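Local coordinates for glutathione S-transferase (Burkholderia xenovorans, PDB 2DSA) that reductively dechlorinates metabolites of polychlorinated biphenyls and binds glutathione, as a bacterial member of the glutathione S-transferase family, at the interface of chains A and B. Sequence-based numbering; all coordinates share one arbitrary frame. Chains: chain A/B, Glutathione S-transferase.

Contact 1: the interface of chains A and B. Residues chain A 51, 63-65, 67-68, 102; chain B 92, 95-96, 99-100, 103-104.
A:Glu65 supplies the main polar link of this patch, where strand 62-64 and the start of helix 66-76 of chain A pack against helix 89-109 of chain B. Its chain, bent about the CB-CG bond (chi2 -68°), turns the carboxylate toward two donors. A:Glu65 OE2 uses its anti lone pair to accept a nearly straight hydrogen bond from the amide B:Asn99 ND2 at 2.8 Å, lying in the plane of that amide. A:Glu65 OE1 takes the phenol A:Tyr51 OH at 2.6 Å on its syn lone pair, so a residue of its own chain helps fix its rotation. The ring of B:Phe100 turns its edge to A:Glu65 OE1, almost perpendicular to the carboxylate (88°). The other end of the B:Asn99 amide, OD1, meets A:Ser102 OG through a water, and the CG of A:Pro67 touches B:Asn99 OD1 at 3.3 Å.

B:Gln96, extended with CG anti to the backbone N (chi1 170°), lies obliquely across A:Thr64. Its NE2 stands 3.0 Å from A:Thr64 N; as modelled two N-H groups face each other, so the amide may be flipped, which would place OE1 there as an acceptor.

Carbon contacts add to this. A:Ala68 CB sits 3.8 Å from B:Gln96 CA, and A:Leu63 CD2 is 3.7 Å from B:Tyr92 CB. A:Glu65, A:Tyr51 and B:Asn99 also line glutathione sites, so the patch probably ties dimer packing to cosubstrate binding.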
# COMPACT_ATOMS: atom_id res chain seq x y z
N TYR A 51 -5.72 -8.66 -11.39
CA TYR A 51 -4.27 -8.65 -11.33
C TYR A 51 -3.67 -9.74 -10.41
O TYR A 51 -4.36 -10.31 -9.58
CB TYR A 51 -3.74 -7.24 -11.02
CG TYR A 51 -4.33 -6.52 -9.84
CD1 TYR A 51 -4.22 -7.02 -8.54
CD2 TYR A 51 -4.97 -5.29 -10.02
CE1 TYR A 51 -4.76 -6.32 -7.45
CE2 TYR A 51 -5.50 -4.58 -8.93
CZ TYR A 51 -5.39 -5.10 -7.65
OH TYR A 51 -5.93 -4.40 -6.59
N LEU A 63 -6.72 -14.11 -0.70
CA LEU A 63 -6.12 -12.88 -0.27
C LEU A 63 -5.49 -12.24 -1.49
O LEU A 63 -4.80 -12.90 -2.25
CB LEU A 63 -5.08 -13.21 0.80
CG LEU A 63 -4.67 -12.30 1.94
CD1 LEU A 63 -5.87 -11.53 2.52
CD2 LEU A 63 -3.99 -13.21 3.01
N THR A 64 -5.78 -10.96 -1.71
CA THR A 64 -5.07 -10.16 -2.70
C THR A 64 -4.20 -9.07 -2.02
O THR A 64 -4.21 -8.91 -0.79
CB THR A 64 -6.04 -9.52 -3.73
OG1 THR A 64 -7.13 -8.90 -3.04
CG2 THR A 64 -6.61 -10.58 -4.68
N GLU A 65 -3.45 -8.34 -2.85
CA GLU A 65 -2.49 -7.28 -2.46
C GLU A 65 -1.21 -7.86 -1.88
O GLU A 65 -1.22 -8.45 -0.80
CB GLU A 65 -3.10 -6.23 -1.53
CG GLU A 65 -4.45 -5.68 -1.99
CD GLU A 65 -4.35 -4.83 -3.26
OE1 GLU A 65 -5.28 -4.92 -4.10
OE2 GLU A 65 -3.36 -4.08 -3.41
N PRO A 67 1.42 -6.73 -0.17
CA PRO A 67 1.69 -6.51 1.26
C PRO A 67 0.86 -7.33 2.26
O PRO A 67 1.38 -7.73 3.30
CB PRO A 67 1.45 -5.00 1.42
CG PRO A 67 1.88 -4.45 0.08
CD PRO A 67 1.20 -5.44 -0.86
N ALA A 68 -0.41 -7.60 1.96
CA ALA A 68 -1.25 -8.50 2.78
C ALA A 68 -0.81 -9.97 2.67
O ALA A 68 -0.63 -10.67 3.69
CB ALA A 68 -2.72 -8.35 2.38
N SER A 102 4.92 -0.47 -2.43
CA SER A 102 3.72 -0.62 -3.26
C SER A 102 3.25 0.69 -3.93
O SER A 102 3.03 0.73 -5.14
CB SER A 102 2.59 -1.21 -2.42
OG SER A 102 1.35 -1.10 -3.08
N TYR B 92 -5.66 -9.76 7.79
CA TYR B 92 -5.06 -9.74 6.44
C TYR B 92 -6.01 -9.11 5.42
O TYR B 92 -5.57 -8.40 4.52
CB TYR B 92 -4.58 -11.14 6.00
CG TYR B 92 -3.63 -11.76 7.01
CD1 TYR B 92 -4.07 -12.79 7.84
CD2 TYR B 92 -2.32 -11.24 7.20
CE1 TYR B 92 -3.22 -13.33 8.81
CE2 TYR B 92 -1.48 -11.79 8.15
CZ TYR B 92 -1.94 -12.85 8.94
OH TYR B 92 -1.14 -13.40 9.89
N GLN B 95 -5.72 -5.44 5.83
CA GLN B 95 -4.52 -5.02 5.13
C GLN B 95 -4.68 -5.02 3.62
O GLN B 95 -4.18 -4.12 2.95
CB GLN B 95 -3.33 -5.88 5.53
CG GLN B 95 -2.95 -5.68 6.97
CD GLN B 95 -2.15 -6.80 7.54
OE1 GLN B 95 -1.95 -7.85 6.91
NE2 GLN B 95 -1.66 -6.58 8.75
N GLN B 96 -5.36 -6.04 3.08
CA GLN B 96 -5.69 -6.08 1.65
C GLN B 96 -6.45 -4.81 1.23
O GLN B 96 -6.05 -4.15 0.28
CB GLN B 96 -6.49 -7.33 1.33
CG GLN B 96 -7.11 -7.40 -0.06
CD GLN B 96 -8.23 -8.43 -0.15
OE1 GLN B 96 -9.40 -8.10 -0.39
NE2 GLN B 96 -7.88 -9.68 0.08
N ASN B 99 -4.25 -1.58 1.36
CA ASN B 99 -3.37 -1.52 0.21
C ASN B 99 -4.11 -1.21 -1.06
O ASN B 99 -3.58 -0.52 -1.93
CB ASN B 99 -2.57 -2.79 0.04
CG ASN B 99 -1.27 -2.56 -0.69
OD1 ASN B 99 -0.31 -2.04 -0.10
ND2 ASN B 99 -1.22 -2.92 -1.97
N PHE B 100 -5.33 -1.73 -1.18
CA PHE B 100 -6.15 -1.43 -2.36
C PHE B 100 -6.50 0.07 -2.40
O PHE B 100 -6.35 0.73 -3.43
CB PHE B 100 -7.43 -2.28 -2.33
CG PHE B 100 -8.37 -2.03 -3.49
CD1 PHE B 100 -8.33 -2.83 -4.63
CD2 PHE B 100 -9.33 -1.02 -3.42
CE1 PHE B 100 -9.23 -2.63 -5.70
CE2 PHE B 100 -10.23 -0.79 -4.49
CZ PHE B 100 -10.18 -1.60 -5.63
N SER B 103 -3.08 2.01 -3.16
CA SER B 103 -2.45 1.83 -4.47
C SER B 103 -3.39 1.96 -5.68
O SER B 103 -2.94 2.31 -6.77
CB SER B 103 -1.72 0.48 -4.54
OG SER B 103 -2.64 -0.59 -4.54
N GLU B 104 -4.67 1.65 -5.48
CA GLU B 104 -5.62 1.58 -6.59
C GLU B 104 -6.59 2.75 -6.61
O GLU B 104 -7.19 3.03 -7.65
CB GLU B 104 -6.41 0.26 -6.55
CG GLU B 104 -5.53 -1.01 -6.52
CD GLU B 104 -4.67 -1.17 -7.75
OE1 GLU B 104 -3.54 -1.69 -7.64
OE2 GLU B 104 -5.11 -0.78 -8.85
O HOH W 1 -0.06 0.80 -1.26

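Contact 2: the interface of chains A and B. Residues chain A 75, 86-87, 92, 95; chain B 71, 75, 86-87, 91-92, 95.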
# COMPACT_ATOMS: atom_id res chain seq x y z
N ASP A 75 3.68 -14.88 8.73
CA ASP A 75 3.05 -15.24 10.01
C ASP A 75 2.85 -16.75 10.17
O ASP A 75 2.63 -17.22 11.28
CB ASP A 75 1.72 -14.51 10.19
CG ASP A 75 1.89 -13.02 10.53
OD1 ASP A 75 0.89 -12.29 10.47
OD2 ASP A 75 3.02 -12.60 10.87
N ASN A 86 3.57 -9.45 15.16
CA ASN A 86 2.41 -8.58 15.21
C ASN A 86 2.29 -7.86 16.55
O ASN A 86 2.51 -8.46 17.61
CB ASN A 86 1.15 -9.40 14.98
CG ASN A 86 0.98 -9.77 13.54
OD1 ASN A 86 0.91 -8.89 12.69
ND2 ASN A 86 0.92 -11.08 13.25
N GLY A 87 1.94 -6.58 16.49
CA GLY A 87 1.84 -5.79 17.70
C GLY A 87 3.13 -5.13 18.15
O GLY A 87 3.08 -4.20 18.94
N TYR A 92 4.80 -2.62 12.54
CA TYR A 92 4.24 -1.40 11.89
C TYR A 92 5.24 -0.77 10.93
O TYR A 92 4.88 -0.32 9.83
CB TYR A 92 3.71 -0.38 12.91
CG TYR A 92 2.71 -1.00 13.86
CD1 TYR A 92 3.08 -1.33 15.16
CD2 TYR A 92 1.42 -1.29 13.44
CE1 TYR A 92 2.18 -1.93 16.02
CE2 TYR A 92 0.50 -1.89 14.30
CZ TYR A 92 0.90 -2.21 15.59
OH TYR A 92 0.01 -2.80 16.46
N GLN A 95 5.10 -2.63 7.76
CA GLN A 95 3.91 -2.22 7.00
C GLN A 95 4.09 -0.87 6.32
O GLN A 95 3.55 -0.63 5.23
CB GLN A 95 2.68 -2.19 7.92
CG GLN A 95 2.36 -3.58 8.45
CD GLN A 95 1.41 -3.60 9.61
OE1 GLN A 95 1.18 -2.59 10.29
NE2 GLN A 95 0.86 -4.77 9.87
N GLN B 71 -3.20 1.29 11.47
CA GLN B 71 -3.13 0.02 12.18
C GLN B 71 -2.49 0.17 13.56
O GLN B 71 -2.98 -0.42 14.53
CB GLN B 71 -2.38 -1.02 11.37
CG GLN B 71 -3.22 -1.61 10.25
CD GLN B 71 -2.46 -2.64 9.49
OE1 GLN B 71 -2.43 -3.82 9.88
NE2 GLN B 71 -1.83 -2.23 8.39
N ASP B 75 -4.68 -0.57 17.09
CA ASP B 75 -4.14 -1.58 18.02
C ASP B 75 -3.85 -1.02 19.42
O ASP B 75 -3.54 -1.78 20.34
CB ASP B 75 -2.88 -2.25 17.45
CG ASP B 75 -3.17 -3.22 16.28
OD1 ASP B 75 -2.22 -3.56 15.53
OD2 ASP B 75 -4.33 -3.65 16.12
N ASN B 86 -4.85 -8.96 15.35
CA ASN B 86 -3.74 -9.47 14.53
C ASN B 86 -3.70 -10.98 14.57
O ASN B 86 -4.06 -11.58 15.57
CB ASN B 86 -2.42 -8.93 15.04
CG ASN B 86 -2.14 -7.52 14.56
OD1 ASN B 86 -2.22 -7.24 13.35
ND2 ASN B 86 -1.77 -6.64 15.50
N GLY B 87 -3.26 -11.61 13.49
CA GLY B 87 -3.29 -13.07 13.51
C GLY B 87 -4.63 -13.70 13.17
O GLY B 87 -4.70 -14.92 12.91
N ARG B 91 -7.80 -9.65 9.71
CA ARG B 91 -6.73 -8.67 9.74
C ARG B 91 -5.96 -8.61 8.41
O ARG B 91 -5.64 -7.54 7.95
CB ARG B 91 -5.80 -8.89 10.94
CG ARG B 91 -4.73 -7.80 11.13
CD ARG B 91 -5.36 -6.40 11.19
NE ARG B 91 -4.33 -5.44 11.53
CZ ARG B 91 -4.13 -4.91 12.74
NH1 ARG B 91 -4.92 -5.21 13.78
NH2 ARG B 91 -3.13 -4.06 12.89
N TYR B 92 -5.66 -9.76 7.79
CA TYR B 92 -5.06 -9.74 6.44
C TYR B 92 -6.01 -9.11 5.42
O TYR B 92 -5.57 -8.40 4.52
CB TYR B 92 -4.58 -11.14 6.00
CG TYR B 92 -3.63 -11.76 7.01
CD1 TYR B 92 -4.07 -12.79 7.84
CD2 TYR B 92 -2.32 -11.24 7.20
CE1 TYR B 92 -3.22 -13.33 8.81
CE2 TYR B 92 -1.48 -11.79 8.15
CZ TYR B 92 -1.94 -12.85 8.94
OH TYR B 92 -1.14 -13.40 9.89
N GLN B 95 -5.72 -5.44 5.83
CA GLN B 95 -4.52 -5.02 5.13
C GLN B 95 -4.68 -5.02 3.62
O GLN B 95 -4.18 -4.12 2.95
CB GLN B 95 -3.33 -5.88 5.53
CG GLN B 95 -2.95 -5.68 6.97
CD GLN B 95 -2.15 -6.80 7.54
OE1 GLN B 95 -1.95 -7.85 6.91
NE2 GLN B 95 -1.66 -6.58 8.75
O HOH W 2 -0.25 -6.32 12.12
O HOH W 3 -1.78 -9.59 11.16
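Two tyrosine–aspartate pairs, related by the two-fold axis, flank a central pair of asparagines. The phenol A:Tyr92 OH, its ring carried with CG anti to the carbonyl carbon (chi1 -54°), donates to B:Asp75 OD1 at 2.5 Å, on the anti lone pair, while that oxygen lies in the plane of the ring at its edge; ring and carboxylate planes are turned 55° apart. In the twin pair A:Asp75 OD1 again lies at the edge of the B:Tyr92 ring, in its plane, but the two oxygens are modelled too close for the distance to carry meaning.

On the chain B side the acceptor is held by its own neighbours. B:Arg91 grips B:Asp75 end-on, NH2 reaching OD1 at 2.8 Å as a salt bridge and NH1 reaching OD2 on its syn lone pair. B:Asp75 OD1 accepts from A:Tyr92 OH, B:Arg91 NH2 and, from above the carboxylate plane, B:Asn86 ND2, which would favour its charged form. B:Arg91 turns its side, NE and NH2, to B:Gln71 OE1, which B:Gln95 NE2 also meets in plane at 3.1 Å.

At the axis the amides of A:Asn86 and B:Asn86 stack nearly parallel (13° apart), their CB atoms 3.6 Å from each other. Both OD1 atoms point to the same two waters; one, 3.0 Å from A:Gln95 NE2, ties in that amide.

The patch gathers the C-terminal end of helix 66-76, the Asn86-Gly87 loop and the first turns of helix 89-109 of both chains around the two-fold axis.

About 13 Å separates the C-alpha centres of contact 1 and contact 2, and B:Tyr92 and B:Gln95 belong to both. Helix 89-109 of chain B runs through both: its first turns serve contact 2 at the symmetry axis, and the stretch from B:Tyr92 to B:Glu104 serves contact 1. Helix 66-76 of chain A likewise contributes its start to contact 1 and its end to contact 2. Contact 1 recurs with the chains exchanged, so contact 2 lies near the axis between two such patches. Together they form part of the dimer interface typical of the family, with a glutathione pocket bordering each copy of contact 1.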